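Local coordinates for probable aromatic acid decarboxylase (Escherichia coli, PDB 1SBZ), which probably prenylates reduced FMN with dimethylallyl phosphate, supplying the prenyl-FMN cofactor that a partner phenolic acid decarboxylase needs, at residues L33-K37 and W38-T42; P48-A51 and R52-A55; P125-T128 and I129-E132; P155-V158 and D159-V162. One frame throughout, in Å; residues are numbered along the deposited sequence.

Contact 1. Residues L33-K37 and W38-T42; sequences LVMSK and WAKTT. With FMN (flavin mononucleotide), chain H.
S36 reaches across to A39: its OG accepts the amide A39 N at 3.0 Å, with an N-H...O angle of 150°, and donates to FMN O1P at 2.6 Å. This is the tight, buried part. With chi1 at 71°, S36 OG sits between its own backbone N and carbonyl carbon, where it can face the helix start and the phosphate together. M35 CB packs on A39 CB beside it, K40 N closes the first turn on S36 O, and K40 NZ donates a hydrogen bond to M35 O at 2.8 Å, from above the carbonyl plane and not on a lone pair.

S36 is thus the N-cap of helix 37-46, where strand 30-35 of the parallel sheet passes into it, so the FMN phosphate lies by a helix N-terminus whose dipole would probably favour its negative charge. W38 is wedged beside the cofactor, CD1 3.7 Å from FMN C4', and its indole also packs on A65 of a neighbouring subunit.

Exposed K37 forms the solvent side. It lies alongside W38, bent at chi2 (-103°) so that CD stands over one ring face, 3.9 Å from the five-membered-ring centroid, a CH-pi contact. K37 NZ is too distant for more than a weak cation-pi attraction.

Contact 2. Residues P48-A51 and R52-A55; sequences PYSA and RDVA
Two reciprocal hydrogen bonds join S50 and D53. D53 N donates to S50 OG at 3.2 Å and nearly straight, while S50 N donates to D53 OD2 at 3.1 Å, straighter still at 175°. The carboxylate oxygen is met on its anti side, 31° out of the carboxylate plane. D53 can return the bond because its CG lies beside its own backbone N (chi1 -76°), which turns the carboxylate back along the incoming chain. Ordinary helical bonds follow, V54 N to S50 O and A55 N to A51 O.

The van der Waals contacts centre on Y49. Its CB lies 3.8 Å from D53 CB and 4.1 Å from its apolar partner V54 CG2, and its ring plane stands about at a right angle to the D53 carboxylate. The Y49 side chain touches V17 and Q21 of helix 13-24, and V54 packs on L33 and M35 of strand 30-35, which ties this turn to the sheet.

As for charge, R52 folds back through bends at chi2 and chi3 until one guanidinium face lies over S50 OG, with A51 CB at its edge. R52 NH2 is held by a salt bridge to E44 of helix 37-46.

Together the paired S50 and D53 bonds define a capping box, the N-terminal signature of helix 51-55.

Contact 3. Residues P125-T128 and I129-E132; sequences PLST and IHLE
The backbone runs extended through L126 and S127, then turns helical from T128, with the CA atoms of S127 and H130 5.2 Å apart. S127 is the N-cap of helix 128-139, which follows strand 116-121 of the Rossmann-like parallel sheet, strand order 3-2-1-4-5-6. The first turn is closed by L131 N to S127 O at 3.0 Å and E132 N to T128 O at 2.9 Å. The cap itself is weak: I129 N reaches S127 OG at 3.4 Å with an N-H...O angle of only 125°.

Among the side chains, H130 folds back over the cap. Its chi1 of -55° sets the imidazole beside its own backbone N and brings one ring face under S127 OG, which stands 3.4 Å above the plane and over the ring centre. At the ring edge, in plane, lies L126 CA. L126 divides its two methyls: CD2 meets H130 CB, and CD1 meets L131 CD2 at 4.1 Å, those two leucines crossing at about a right angle.

The polar ends point into the dodecamer. H130 NE2 bonds to D108 of one neighbouring subunit. T128 OG1 bonds to S138 of another, whose R139 forms a salt bridge with E132 OE1, while E132 OE2 pairs with R95 of the first. H130 ND1 lies 3.0 Å from S127 N.

Contact 4. Residues P155-V158 and D159-V162; sequences PETV and DDIV
D160 OD2 takes two backbone N-H groups from the loop before the helix, E156 N at 2.7 Å and T157 N at 3.1 Å. They arrive differently. E156 N uses the anti lone pair of the carboxylate oxygen, whereas T157 N comes from above the carboxylate plane, 44° out of it. In exchange, T157 OG1 accepts D160 N at 3.3 Å with an N-H...O angle of 160°. Side chain to backbone in both directions between T157 and D160 makes a capping box, with T157 as the N-cap of helix 158-170.

Torsions put both groups in place. T157 OG1 lies between its own N and carbonyl carbon (chi1 67°), facing the helix start, and D160 CG lies beside its own backbone N, which swings the carboxylate back toward the loop. P155 packs on the same residue from the loop side: its CB meets D160 CB at 3.7 Å and I161 CG1 at 4.2 Å. Further along, V162 N bonds to V158 O at 2.9 Å, nearly along the C=O axis, while V158 CG1 and V162 CG2, both of buried residues, touch at 4.0 Å.

Beyond these, a neighbouring subunit packs F151 against V158 and V162, and its I161 against I161; it also makes backbone hydrogen bonds with E156 and V158. D160 OD1 has a long, weak ion pair with R181.

Two N-H donors on one oxygen, together with the nearby helix N-terminus, would probably stabilise D160 as a carboxylate and lower its pKa.

The four contacts follow one another along the chain, and each marks the start of a helix: 37-46, 51-55, 128-139 and 158-170. Contacts 1 and 2 adjoin, their centres 10 Å apart, and touch where the M35 and L33 side chains of strand 30-35 pack on helix 51-55. Contact 3 lies about 23 Å from contact 1 between centres, at the start of the helix that follows strand 116-121 in the chain. Contact 4 is about 21 Å from contact 2 and 27 Å from contact 3. S36 of contact 1 bonds the FMN phosphate; contacts 3 and 4 share one neighbouring subunit, contact 3 also meeting a second, so helix starts serve both cofactor binding and dodecamer assembly.

Contact 1. Residues L33-K37 and W38-T42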
# COMPACT_ATOMS: atom_id res chain seq x y z
N LEU D 33 -13.71 34.28 12.94
CA LEU D 33 -14.79 33.43 12.46
C LEU D 33 -14.90 33.45 10.95
O LEU D 33 -14.76 34.50 10.32
CB LEU D 33 -16.12 33.85 13.10
CG LEU D 33 -17.44 33.26 12.57
CD1 LEU D 33 -17.50 31.74 12.79
CD2 LEU D 33 -18.62 33.94 13.23
N VAL D 34 -15.12 32.27 10.36
CA VAL D 34 -15.50 32.17 8.95
C VAL D 34 -16.73 31.27 8.84
O VAL D 34 -16.64 30.06 9.09
CB VAL D 34 -14.36 31.61 8.06
CG1 VAL D 34 -14.67 31.84 6.60
CG2 VAL D 34 -13.04 32.24 8.41
N MSE D 35 -17.87 31.86 8.49
CA MSE D 35 -19.09 31.09 8.27
C MSE D 35 -19.28 30.84 6.77
O MSE D 35 -19.25 31.78 5.98
CB MSE D 35 -20.32 31.83 8.80
CG MSE D 35 -20.38 32.01 10.30
SE MSE D 35 -21.90 33.15 10.83
CE MSE D 35 -21.23 34.84 10.09
N SER D 36 -19.45 29.57 6.39
CA SER D 36 -19.73 29.23 5.00
C SER D 36 -21.15 29.67 4.64
O SER D 36 -21.93 29.98 5.53
CB SER D 36 -19.61 27.72 4.79
OG SER D 36 -20.68 27.03 5.41
N LYS D 37 -21.47 29.70 3.35
CA LYS D 37 -22.82 30.01 2.90
C LYS D 37 -23.84 29.09 3.58
O LYS D 37 -24.87 29.55 4.09
CB LYS D 37 -22.92 29.92 1.37
CG LYS D 37 -24.24 30.40 0.77
CD LYS D 37 -25.14 29.23 0.37
CE LYS D 37 -26.53 29.70 -0.09
NZ LYS D 37 -26.47 30.81 -1.11
N TRP D 38 -23.55 27.80 3.60
CA TRP D 38 -24.51 26.85 4.17
C TRP D 38 -24.60 26.86 5.69
O TRP D 38 -25.64 26.52 6.25
CB TRP D 38 -24.32 25.44 3.57
CG TRP D 38 -24.81 25.41 2.16
CD1 TRP D 38 -24.04 25.42 1.02
CD2 TRP D 38 -26.17 25.43 1.72
NE1 TRP D 38 -24.84 25.42 -0.09
CE2 TRP D 38 -26.16 25.43 0.30
CE3 TRP D 38 -27.41 25.44 2.37
CZ2 TRP D 38 -27.33 25.44 -0.47
CZ3 TRP D 38 -28.58 25.45 1.61
CH2 TRP D 38 -28.53 25.44 0.20
N ALA D 39 -23.53 27.29 6.36
CA ALA D 39 -23.56 27.48 7.81
C ALA D 39 -24.56 28.57 8.19
O ALA D 39 -25.30 28.42 9.16
CB ALA D 39 -22.19 27.83 8.33
N LYS D 40 -24.58 29.65 7.42
CA LYS D 40 -25.55 30.74 7.61
C LYS D 40 -26.99 30.25 7.56
O LYS D 40 -27.79 30.60 8.42
CB LYS D 40 -25.31 31.86 6.60
CG LYS D 40 -23.96 32.53 6.76
CD LYS D 40 -23.72 33.58 5.67
CE LYS D 40 -22.41 34.31 5.90
NZ LYS D 40 -21.22 33.63 5.29
N THR D 41 -27.30 29.42 6.56
CA THR D 41 -28.59 28.77 6.43
C THR D 41 -28.91 27.88 7.64
O THR D 41 -30.04 27.88 8.15
CB THR D 41 -28.60 27.91 5.15
OG1 THR D 41 -28.31 28.72 4.00
CG2 THR D 41 -30.00 27.37 4.86
N THR D 42 -27.91 27.13 8.08
CA THR D 42 -28.07 26.18 9.18
C THR D 42 -28.24 26.92 10.52
O THR D 42 -29.05 26.52 11.35
CB THR D 42 -26.86 25.18 9.18
OG1 THR D 42 -27.04 24.22 8.13
CG2 THR D 42 -26.87 24.30 10.40
N1 FMN H . -23.74 17.77 5.28
C2 FMN H . -22.99 16.92 6.06
O2 FMN H . -21.92 16.52 5.61
N3 FMN H . -23.44 16.53 7.31
C4 FMN H . -24.66 17.01 7.78
O4 FMN H . -24.93 16.86 8.97
C4A FMN H . -25.42 17.88 6.98
N5 FMN H . -26.64 18.39 7.41
C5A FMN H . -27.37 19.25 6.61
C6 FMN H . -28.59 19.77 7.05
C7 FMN H . -29.33 20.64 6.24
C7M FMN H . -30.43 21.45 6.89
C8 FMN H . -28.84 21.01 4.99
C8M FMN H . -29.46 22.14 4.20
C9 FMN H . -27.62 20.50 4.55
C9A FMN H . -26.88 19.63 5.35
N10 FMN H . -25.66 19.12 4.91
C10 FMN H . -24.95 18.25 5.72
C1' FMN H . -25.26 19.29 3.47
C2' FMN H . -24.23 20.40 3.35
O2' FMN H . -24.75 21.59 3.90
C3' FMN H . -23.75 20.61 1.91
O3' FMN H . -22.94 19.51 1.51
C4' FMN H . -23.00 21.93 1.69
O4' FMN H . -22.46 21.99 0.38
C5' FMN H . -21.86 22.13 2.68
O5' FMN H . -21.08 23.25 2.29
P FMN H . -20.10 23.92 3.37
O1P FMN H . -20.97 24.63 4.39
O2P FMN H . -19.21 24.87 2.63
O3P FMN H . -19.28 22.83 4.04

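Contact 2. Residues P48-A51 and R52-A55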
# COMPACT_ATOMS: atom_id res chain seq x y z
N PRO D 48 -32.03 30.46 17.27
CA PRO D 48 -32.81 31.70 17.20
C PRO D 48 -31.95 32.89 16.77
O PRO D 48 -32.46 34.01 16.65
CB PRO D 48 -33.28 31.88 18.64
CG PRO D 48 -32.19 31.28 19.46
CD PRO D 48 -31.69 30.11 18.66
N TYR D 49 -30.66 32.66 16.52
CA TYR D 49 -29.74 33.72 16.10
C TYR D 49 -29.71 33.84 14.59
O TYR D 49 -29.98 32.87 13.88
CB TYR D 49 -28.32 33.44 16.62
CG TYR D 49 -28.25 33.22 18.11
CD1 TYR D 49 -28.13 31.94 18.64
CD2 TYR D 49 -28.31 34.30 18.99
CE1 TYR D 49 -28.06 31.74 20.02
CE2 TYR D 49 -28.25 34.11 20.36
CZ TYR D 49 -28.12 32.83 20.87
OH TYR D 49 -28.06 32.64 22.23
N SER D 50 -29.41 35.04 14.11
CA SER D 50 -29.12 35.24 12.69
C SER D 50 -27.61 35.08 12.51
O SER D 50 -26.87 34.95 13.48
CB SER D 50 -29.55 36.63 12.25
OG SER D 50 -28.59 37.60 12.63
N ALA D 51 -27.16 35.11 11.26
CA ALA D 51 -25.74 35.03 10.95
C ALA D 51 -24.98 36.22 11.54
O ALA D 51 -23.87 36.07 12.05
CB ALA D 51 -25.51 34.92 9.44
N ARG D 52 -25.60 37.40 11.47
CA ARG D 52 -25.01 38.62 12.02
C ARG D 52 -24.88 38.58 13.54
O ARG D 52 -23.89 39.07 14.08
CB ARG D 52 -25.78 39.86 11.56
CG ARG D 52 -25.32 40.40 10.21
CD ARG D 52 -26.25 40.12 9.04
NE ARG D 52 -26.72 38.73 8.95
CZ ARG D 52 -28.00 38.36 8.89
NH1 ARG D 52 -28.98 39.27 8.87
NH2 ARG D 52 -28.31 37.07 8.81
N ASP D 53 -25.88 38.02 14.21
CA ASP D 53 -25.81 37.75 15.65
C ASP D 53 -24.59 36.91 15.99
O ASP D 53 -23.89 37.18 16.97
CB ASP D 53 -27.05 36.99 16.12
CG ASP D 53 -28.27 37.88 16.25
OD1 ASP D 53 -28.13 39.10 16.46
OD2 ASP D 53 -29.43 37.42 16.16
N VAL D 54 -24.35 35.87 15.19
CA VAL D 54 -23.21 34.97 15.41
C VAL D 54 -21.90 35.68 15.07
O VAL D 54 -20.92 35.58 15.82
CB VAL D 54 -23.36 33.65 14.60
CG1 VAL D 54 -22.09 32.81 14.66
CG2 VAL D 54 -24.55 32.86 15.12
N ALA D 55 -21.88 36.43 13.97
CA ALA D 55 -20.71 37.22 13.60
C ALA D 55 -20.28 38.14 14.75
O ALA D 55 -19.08 38.29 15.02
CB ALA D 55 -20.98 38.03 12.34

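Contact 3. Residues P125-T128 and I129-E132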
# COMPACT_ATOMS: atom_id res chain seq x y z
N PRO D 125 -25.36 8.00 8.53
CA PRO D 125 -24.17 7.19 8.82
C PRO D 125 -22.92 7.79 8.19
O PRO D 125 -23.01 8.72 7.38
CB PRO D 125 -24.47 5.86 8.12
CG PRO D 125 -25.95 5.85 7.92
CD PRO D 125 -26.32 7.28 7.68
N LEU D 126 -21.76 7.27 8.58
CA LEU D 126 -20.49 7.57 7.92
C LEU D 126 -20.22 6.52 6.84
O LEU D 126 -20.44 5.33 7.05
CB LEU D 126 -19.35 7.60 8.95
CG LEU D 126 -19.44 8.77 9.95
CD1 LEU D 126 -18.35 8.69 11.02
CD2 LEU D 126 -19.36 10.09 9.19
N SER D 127 -19.79 6.97 5.68
CA SER D 127 -19.49 6.05 4.59
C SER D 127 -17.98 5.82 4.52
O SER D 127 -17.22 6.41 5.28
CB SER D 127 -19.99 6.63 3.26
OG SER D 127 -19.15 7.69 2.84
N THR D 128 -17.56 4.97 3.59
CA THR D 128 -16.15 4.69 3.37
C THR D 128 -15.36 5.95 3.01
O THR D 128 -14.23 6.13 3.47
CB THR D 128 -15.97 3.60 2.28
OG1 THR D 128 -16.54 2.38 2.76
CG2 THR D 128 -14.50 3.22 2.09
N ILE D 129 -15.96 6.82 2.20
CA ILE D 129 -15.29 8.07 1.82
C ILE D 129 -15.08 8.97 3.03
O ILE D 129 -13.99 9.47 3.25
CB ILE D 129 -16.07 8.83 0.71
CG1 ILE D 129 -16.20 7.97 -0.54
CG2 ILE D 129 -15.36 10.17 0.38
CD1 ILE D 129 -17.25 8.51 -1.55
N HIS D 130 -16.14 9.17 3.83
CA HIS D 130 -16.03 9.97 5.05
C HIS D 130 -14.89 9.44 5.91
O HIS D 130 -14.03 10.20 6.34
CB HIS D 130 -17.35 9.94 5.84
CG HIS D 130 -18.55 10.38 5.04
ND1 HIS D 130 -19.82 9.92 5.30
CD2 HIS D 130 -18.66 11.23 4.00
CE1 HIS D 130 -20.67 10.47 4.45
NE2 HIS D 130 -19.99 11.28 3.65
N LEU D 131 -14.87 8.13 6.14
CA LEU D 131 -13.87 7.50 6.98
C LEU D 131 -12.43 7.60 6.42
O LEU D 131 -11.49 7.79 7.19
CB LEU D 131 -14.30 6.06 7.32
CG LEU D 131 -15.57 6.04 8.20
CD1 LEU D 131 -16.26 4.68 8.20
CD2 LEU D 131 -15.23 6.49 9.63
N GLU D 132 -12.28 7.47 5.10
CA GLU D 132 -10.99 7.62 4.43
C GLU D 132 -10.42 9.00 4.65
O GLU D 132 -9.26 9.16 5.00
CB GLU D 132 -11.12 7.46 2.91
CG GLU D 132 -11.05 6.05 2.37
CD GLU D 132 -11.27 6.02 0.86
OE1 GLU D 132 -10.76 5.08 0.21
OE2 GLU D 132 -11.96 6.93 0.32

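Contact 4. Residues P155-V158 and D159-V162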
# COMPACT_ATOMS: atom_id res chain seq x y z
N PRO D 155 -27.14 13.75 31.40
CA PRO D 155 -27.72 14.89 30.70
C PRO D 155 -29.24 14.80 30.64
O PRO D 155 -29.82 13.70 30.69
CB PRO D 155 -27.13 14.77 29.29
CG PRO D 155 -26.82 13.32 29.14
CD PRO D 155 -26.33 12.90 30.49
N GLU D 156 -29.88 15.96 30.54
CA GLU D 156 -31.34 16.04 30.52
C GLU D 156 -31.80 16.73 29.25
O GLU D 156 -32.78 16.31 28.61
CB GLU D 156 -31.83 16.80 31.75
CG GLU D 156 -31.65 16.04 33.06
CD GLU D 156 -32.85 15.19 33.40
OE1 GLU D 156 -33.84 15.76 33.93
OE2 GLU D 156 -32.82 13.96 33.16
N THR D 157 -31.08 17.78 28.87
CA THR D 157 -31.48 18.61 27.74
C THR D 157 -30.42 18.57 26.65
O THR D 157 -29.30 18.09 26.87
CB THR D 157 -31.69 20.07 28.18
OG1 THR D 157 -30.43 20.62 28.58
CG2 THR D 157 -32.54 20.15 29.45
N VAL D 158 -30.79 19.10 25.49
CA VAL D 158 -29.88 19.27 24.37
C VAL D 158 -28.70 20.17 24.74
O VAL D 158 -27.56 19.87 24.40
CB VAL D 158 -30.63 19.81 23.14
CG1 VAL D 158 -29.67 20.24 22.05
CG2 VAL D 158 -31.59 18.75 22.61
N ASP D 159 -28.99 21.26 25.46
CA ASP D 159 -27.96 22.16 25.99
C ASP D 159 -26.89 21.39 26.78
O ASP D 159 -25.70 21.65 26.62
CB ASP D 159 -28.59 23.22 26.91
CG ASP D 159 -29.25 24.37 26.15
OD1 ASP D 159 -29.32 24.34 24.90
OD2 ASP D 159 -29.73 25.37 26.74
N ASP D 160 -27.32 20.44 27.62
CA ASP D 160 -26.41 19.58 28.38
C ASP D 160 -25.40 18.89 27.45
O ASP D 160 -24.20 18.87 27.74
CB ASP D 160 -27.17 18.50 29.15
CG ASP D 160 -27.85 19.02 30.41
OD1 ASP D 160 -27.41 20.05 30.97
OD2 ASP D 160 -28.83 18.43 30.93
N ILE D 161 -25.90 18.33 26.35
CA ILE D 161 -25.07 17.62 25.39
C ILE D 161 -24.15 18.59 24.62
O ILE D 161 -22.96 18.32 24.46
CB ILE D 161 -25.95 16.77 24.44
CG1 ILE D 161 -26.59 15.62 25.22
CG2 ILE D 161 -25.13 16.23 23.25
CD1 ILE D 161 -27.65 14.88 24.46
N VAL D 162 -24.71 19.71 24.17
CA VAL D 162 -23.94 20.72 23.44
C VAL D 162 -22.75 21.22 24.27
O VAL D 162 -21.62 21.28 23.76
CB VAL D 162 -24.83 21.92 23.01
CG1 VAL D 162 -23.99 23.08 22.48
CG2 VAL D 162 -25.84 21.48 21.95